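Local coordinates for DUF2235 domain-containing protein (Pseudomonas aeruginosa, PDB 4O5P), which is a type VI secretion phospholipase effector, Tle1, that probably hydrolyses membrane phospholipids through an alpha/beta-hydrolase catalytic domain, at residues Y373-G387 with L401-E413. Residues are numbered along the deposited sequence; the frame is centred on the assembly and turned at random.
Sequences YAYPGVHSDVGGGYG and LLSQIALQHMYAE
Helix 403-413 packs here, buried, along strand 373-375 of the alpha/beta-hydrolase domain, nearly antiparallel to it (159°), and crosses the short helix 379-383 that follows at -38°. Tyr373 and Tyr375 of the strand form an aromatic cluster with His409 of the helix. Tyr375 OH lies 2.5 Å from His409 ND1, a very short hydrogen bond near the plane of both rings, while the Ala406 methyl sits over a face of the Tyr375 ring. The imidazole swings out to the strand with CG anti to the backbone N (chi1 179°) and turns its edge onto Tyr373 in a T-shaped pair, His409 CE1 being 3.4 Å from Tyr373 CD2. On its far side His409 NE2 gives a 2.9 Å hydrogen bond to the anti lone pair of Glu413 OE1, so both ring nitrogens are engaged and the rotation is fixed. A water also donates to Glu413 OE1.

At the other end the contact is closer between backbones: Ser403 CA makes a CH...O contact of 3.2 Å with Asp381 O, its CB rests on Gly384 CA, and a second water joins Ser403 OG to Ser380 O and Tyr386 N. Leu402 CD2 fits against Pro376 O and Asp381 CB. Asp381 OD2 in turn accepts from Val378 N, bracing the turn that carries His379, which bonds Ser237 and Asp281 in a probable catalytic triad. Strand 331-336 pairs with Tyr373 and Tyr375, helix 451-463 covers Pro376 and Ile405, and helix 91-97 packs on Leu407.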
loop_
_atom_site.group_PDB
_atom_site.type_symbol
_atom_site.label_atom_id
_atom_site.label_comp_id
_atom_site.label_asym_id
_atom_site.label_seq_id
_atom_site.Cartn_x
_atom_site.Cartn_y
_atom_site.Cartn_z
ATOM N N TYR A 373 -14.565 -6.098 2.600
ATOM C CA TYR A 373 -14.788 -7.474 2.156
ATOM C C TYR A 373 -13.517 -8.301 2.256
ATOM O O TYR A 373 -12.446 -7.857 1.820
ATOM C CB TYR A 373 -15.272 -7.497 0.710
ATOM C CG TYR A 373 -16.704 -7.071 0.531
ATOM C CD1 TYR A 373 -17.753 -7.927 0.864
ATOM C CD2 TYR A 373 -17.011 -5.818 0.009
ATOM C CE1 TYR A 373 -19.087 -7.535 0.685
ATOM C CE2 TYR A 373 -18.319 -5.429 -0.174
ATOM C CZ TYR A 373 -19.350 -6.284 0.174
ATOM O OH TYR A 373 -20.650 -5.877 -0.017
ATOM N N ALA A 374 -13.642 -9.502 2.826
ATOM C CA ALA A 374 -12.520 -10.441 2.914
ATOM C C ALA A 374 -12.403 -11.236 1.611
ATOM O O ALA A 374 -13.400 -11.796 1.142
ATOM C CB ALA A 374 -12.706 -11.385 4.076
ATOM N N TYR A 375 -11.189 -11.282 1.053
ATOM C CA TYR A 375 -10.869 -11.949 -0.223
ATOM C C TYR A 375 -9.711 -12.955 -0.071
ATOM O O TYR A 375 -8.815 -12.770 0.749
ATOM C CB TYR A 375 -10.492 -10.915 -1.310
ATOM C CG TYR A 375 -11.673 -10.462 -2.147
ATOM C CD1 TYR A 375 -12.600 -9.551 -1.649
ATOM C CD2 TYR A 375 -11.870 -10.958 -3.430
ATOM C CE1 TYR A 375 -13.703 -9.142 -2.418
ATOM C CE2 TYR A 375 -12.965 -10.574 -4.187
ATOM C CZ TYR A 375 -13.870 -9.667 -3.676
ATOM O OH TYR A 375 -14.948 -9.285 -4.444
ATOM N N PRO A 376 -9.715 -14.019 -0.891
ATOM C CA PRO A 376 -8.665 -15.038 -0.819
ATOM C C PRO A 376 -7.421 -14.565 -1.541
ATOM O O PRO A 376 -7.523 -13.681 -2.400
ATOM C CB PRO A 376 -9.289 -16.216 -1.579
ATOM C CG PRO A 376 -10.115 -15.553 -2.609
ATOM C CD PRO A 376 -10.720 -14.344 -1.914
ATOM N N GLY A 377 -6.272 -15.149 -1.204
ATOM C CA GLY A 377 -5.011 -14.801 -1.832
ATOM C C GLY A 377 -4.146 -13.890 -0.991
ATOM O O GLY A 377 -4.536 -13.444 0.087
ATOM N N VAL A 378 -2.942 -13.623 -1.470
ATOM C CA VAL A 378 -2.047 -12.742 -0.757
ATOM C C VAL A 378 -2.187 -11.336 -1.348
ATOM O O VAL A 378 -3.151 -11.081 -2.065
ATOM C CB VAL A 378 -0.618 -13.261 -0.784
ATOM C CG1 VAL A 378 -0.586 -14.653 -0.103
ATOM C CG2 VAL A 378 -0.118 -13.361 -2.207
ATOM N N HIS A 379 -1.250 -10.443 -1.032
ATOM C CA HIS A 379 -1.422 -8.999 -1.238
ATOM C C HIS A 379 -1.861 -8.651 -2.685
ATOM O O HIS A 379 -2.923 -8.024 -2.915
ATOM C CB HIS A 379 -0.098 -8.309 -0.859
ATOM C CG HIS A 379 -0.136 -6.811 -0.857
ATOM N ND1 HIS A 379 -1.158 -6.084 -0.285
ATOM C CD2 HIS A 379 0.768 -5.902 -1.293
ATOM C CE1 HIS A 379 -0.896 -4.797 -0.392
ATOM N NE2 HIS A 379 0.264 -4.656 -1.011
ATOM N N SER A 380 -1.073 -9.099 -3.655
ATOM C CA SER A 380 -1.343 -8.782 -5.057
ATOM C C SER A 380 -2.382 -9.695 -5.716
ATOM O O SER A 380 -2.776 -9.466 -6.874
ATOM C CB SER A 380 -0.043 -8.752 -5.852
ATOM O OG SER A 380 0.710 -7.621 -5.464
ATOM N N ASP A 381 -2.823 -10.714 -4.983
ATOM C CA ASP A 381 -4.002 -11.487 -5.366
ATOM C C ASP A 381 -5.276 -10.670 -5.175
ATOM O O ASP A 381 -6.331 -11.007 -5.717
ATOM C CB ASP A 381 -4.106 -12.773 -4.550
ATOM C CG ASP A 381 -3.092 -13.818 -4.979
ATOM O OD1 ASP A 381 -2.775 -13.848 -6.197
ATOM O OD2 ASP A 381 -2.627 -14.589 -4.097
ATOM N N VAL A 382 -5.180 -9.591 -4.408
ATOM C CA VAL A 382 -6.332 -8.717 -4.214
ATOM C C VAL A 382 -6.140 -7.418 -4.992
ATOM O O VAL A 382 -7.064 -6.941 -5.676
ATOM C CB VAL A 382 -6.532 -8.400 -2.734
ATOM C CG1 VAL A 382 -7.706 -7.446 -2.550
ATOM C CG2 VAL A 382 -6.754 -9.697 -1.945
ATOM N N GLY A 383 -4.943 -6.842 -4.889
ATOM C CA GLY A 383 -4.684 -5.624 -5.641
ATOM C C GLY A 383 -4.332 -5.770 -7.111
ATOM O O GLY A 383 -4.358 -4.786 -7.860
ATOM N N GLY A 384 -3.999 -6.975 -7.547
ATOM C CA GLY A 384 -3.492 -7.147 -8.897
ATOM C C GLY A 384 -1.984 -6.937 -8.900
ATOM O O GLY A 384 -1.423 -6.402 -7.932
ATOM N N GLY A 385 -1.318 -7.363 -9.970
ATOM C CA GLY A 385 0.086 -7.033 -10.138
ATOM C C GLY A 385 0.949 -8.242 -10.444
ATOM O O GLY A 385 2.147 -8.103 -10.720
ATOM N N TYR A 386 0.354 -9.429 -10.393
ATOM C CA TYR A 386 1.087 -10.639 -10.772
ATOM C C TYR A 386 0.900 -10.851 -12.264
ATOM O O TYR A 386 -0.198 -10.642 -12.781
ATOM C CB TYR A 386 0.547 -11.857 -10.029
ATOM C CG TYR A 386 1.038 -11.973 -8.609
ATOM C CD1 TYR A 386 2.385 -12.191 -8.343
ATOM C CD2 TYR A 386 0.157 -11.879 -7.534
ATOM C CE1 TYR A 386 2.851 -12.304 -7.035
ATOM C CE2 TYR A 386 0.612 -11.993 -6.215
ATOM C CZ TYR A 386 1.963 -12.194 -5.981
ATOM O OH TYR A 386 2.440 -12.316 -4.686
ATOM N N GLY A 387 1.958 -11.269 -12.951
ATOM C CA GLY A 387 1.854 -11.606 -14.360
ATOM C C GLY A 387 1.480 -13.059 -14.596
ATOM O O GLY A 387 1.621 -13.913 -13.709
ATOM N N LEU A 401 -6.300 -15.138 -13.482
ATOM C CA LEU A 401 -5.607 -14.450 -12.404
ATOM C C LEU A 401 -6.613 -14.116 -11.306
ATOM O O LEU A 401 -7.635 -13.467 -11.573
ATOM C CB LEU A 401 -4.983 -13.167 -12.978
ATOM C CG LEU A 401 -3.590 -12.617 -12.657
ATOM C CD1 LEU A 401 -2.525 -13.682 -12.488
ATOM C CD2 LEU A 401 -3.171 -11.620 -13.752
ATOM N N LEU A 402 -6.330 -14.545 -10.075
ATOM C CA LEU A 402 -7.290 -14.403 -8.981
ATOM C C LEU A 402 -7.763 -12.945 -8.798
ATOM O O LEU A 402 -8.961 -12.661 -8.591
ATOM C CB LEU A 402 -6.676 -14.973 -7.695
ATOM C CG LEU A 402 -7.506 -14.970 -6.414
ATOM C CD1 LEU A 402 -8.874 -15.584 -6.625
ATOM C CD2 LEU A 402 -6.756 -15.731 -5.318
ATOM N N SER A 403 -6.821 -12.021 -8.940
ATOM C CA SER A 403 -7.095 -10.601 -8.747
ATOM C C SER A 403 -8.171 -10.033 -9.682
ATOM O O SER A 403 -8.636 -8.921 -9.478
ATOM C CB SER A 403 -5.808 -9.802 -8.909
ATOM O OG SER A 403 -5.170 -10.144 -10.118
ATOM N N GLN A 404 -8.545 -10.790 -10.708
ATOM C CA GLN A 404 -9.608 -10.357 -11.614
ATOM C C GLN A 404 -10.982 -10.311 -10.960
ATOM O O GLN A 404 -11.875 -9.617 -11.463
ATOM C CB GLN A 404 -9.639 -11.228 -12.882
ATOM C CG GLN A 404 -8.363 -11.124 -13.739
ATOM C CD GLN A 404 -8.212 -9.775 -14.433
ATOM O OE1 GLN A 404 -7.319 -8.979 -14.109
ATOM N NE2 GLN A 404 -9.078 -9.518 -15.405
ATOM N N ILE A 405 -11.171 -11.022 -9.847
ATOM C CA ILE A 405 -12.503 -11.020 -9.216
ATOM C C ILE A 405 -12.690 -9.712 -8.459
ATOM O O ILE A 405 -13.629 -8.932 -8.725
ATOM C CB ILE A 405 -12.717 -12.240 -8.258
ATOM C CG1 ILE A 405 -12.406 -13.556 -8.966
ATOM C CG2 ILE A 405 -14.137 -12.261 -7.704
ATOM C CD1 ILE A 405 -13.313 -13.846 -10.153
ATOM N N ALA A 406 -11.774 -9.458 -7.528
ATOM C CA ALA A 406 -11.762 -8.187 -6.808
ATOM C C ALA A 406 -11.866 -7.013 -7.782
ATOM O O ALA A 406 -12.609 -6.059 -7.535
ATOM C CB ALA A 406 -10.524 -8.070 -5.959
ATOM N N LEU A 407 -11.150 -7.094 -8.903
ATOM C CA LEU A 407 -11.190 -6.019 -9.910
ATOM C C LEU A 407 -12.624 -5.776 -10.369
ATOM O O LEU A 407 -13.143 -4.641 -10.304
ATOM C CB LEU A 407 -10.310 -6.380 -11.111
ATOM C CG LEU A 407 -10.492 -5.566 -12.390
ATOM C CD1 LEU A 407 -10.017 -4.130 -12.180
ATOM C CD2 LEU A 407 -9.726 -6.210 -13.505
ATOM N N GLN A 408 -13.284 -6.843 -10.792
ATOM C CA GLN A 408 -14.650 -6.681 -11.267
ATOM C C GLN A 408 -15.522 -6.147 -10.138
ATOM O O GLN A 408 -16.370 -5.250 -10.342
ATOM C CB GLN A 408 -15.196 -7.994 -11.837
ATOM C CG GLN A 408 -14.663 -8.312 -13.231
ATOM C CD GLN A 408 -15.564 -9.268 -14.015
ATOM O OE1 GLN A 408 -16.632 -9.665 -13.544
ATOM N NE2 GLN A 408 -15.129 -9.642 -15.223
ATOM N N HIS A 409 -15.266 -6.640 -8.932
ATOM C CA HIS A 409 -16.115 -6.251 -7.824
ATOM C C HIS A 409 -15.966 -4.741 -7.658
ATOM O O HIS A 409 -16.971 -4.013 -7.539
ATOM C CB HIS A 409 -15.738 -7.026 -6.555
ATOM C CG HIS A 409 -16.555 -6.674 -5.350
ATOM N ND1 HIS A 409 -16.342 -7.252 -4.117
ATOM C CD2 HIS A 409 -17.581 -5.800 -5.183
ATOM C CE1 HIS A 409 -17.195 -6.745 -3.242
ATOM N NE2 HIS A 409 -17.951 -5.856 -3.863
HETATM N N MSE A 410 -14.719 -4.266 -7.736
HETATM C CA MSE A 410 -14.458 -2.881 -7.402
HETATM C C MSE A 410 -15.131 -2.071 -8.483
HETATM O O MSE A 410 -15.807 -1.064 -8.203
HETATM C CB MSE A 410 -12.945 -2.583 -7.345
HETATM C CG MSE A 410 -12.659 -1.153 -6.889
HETATM SE SE MSE A 410 -13.173 -0.888 -5.022
HETATM C CE MSE A 410 -11.559 -1.610 -4.231
ATOM N N TYR A 411 -15.022 -2.579 -9.712
ATOM C CA TYR A 411 -15.590 -1.889 -10.848
ATOM C C TYR A 411 -17.071 -1.675 -10.587
ATOM O O TYR A 411 -17.579 -0.543 -10.694
ATOM C CB TYR A 411 -15.369 -2.712 -12.117
ATOM C CG TYR A 411 -16.029 -2.139 -13.338
ATOM C CD1 TYR A 411 -15.372 -1.224 -14.146
ATOM C CD2 TYR A 411 -17.315 -2.525 -13.692
ATOM C CE1 TYR A 411 -15.993 -0.706 -15.285
ATOM C CE2 TYR A 411 -17.934 -2.020 -14.804
ATOM C CZ TYR A 411 -17.284 -1.114 -15.596
ATOM O OH TYR A 411 -17.944 -0.621 -16.706
ATOM N N ALA A 412 -17.751 -2.745 -10.171
ATOM C CA ALA A 412 -19.202 -2.687 -10.057
ATOM C C ALA A 412 -19.551 -1.661 -9.000
ATOM O O ALA A 412 -20.452 -0.824 -9.204
ATOM C CB ALA A 412 -19.784 -4.055 -9.709
ATOM N N GLU A 413 -18.792 -1.675 -7.900
ATOM C CA GLU A 413 -19.088 -0.782 -6.783
ATOM C C GLU A 413 -18.942 0.633 -7.290
ATOM O O GLU A 413 -19.835 1.463 -7.094
ATOM C CB GLU A 413 -18.133 -1.022 -5.599
ATOM C CG GLU A 413 -18.282 -2.405 -4.950
ATOM C CD GLU A 413 -19.430 -2.450 -3.976
ATOM O OE1 GLU A 413 -19.560 -3.482 -3.274
ATOM O OE2 GLU A 413 -20.194 -1.446 -3.897
HETATM O O HOH W 1 -21.267 -3.830 -1.128
HETATM O O HOH W 2 -2.551 -10.427 -9.595
HETATM O O HOH W 3 -3.776 -12.952 -8.636
#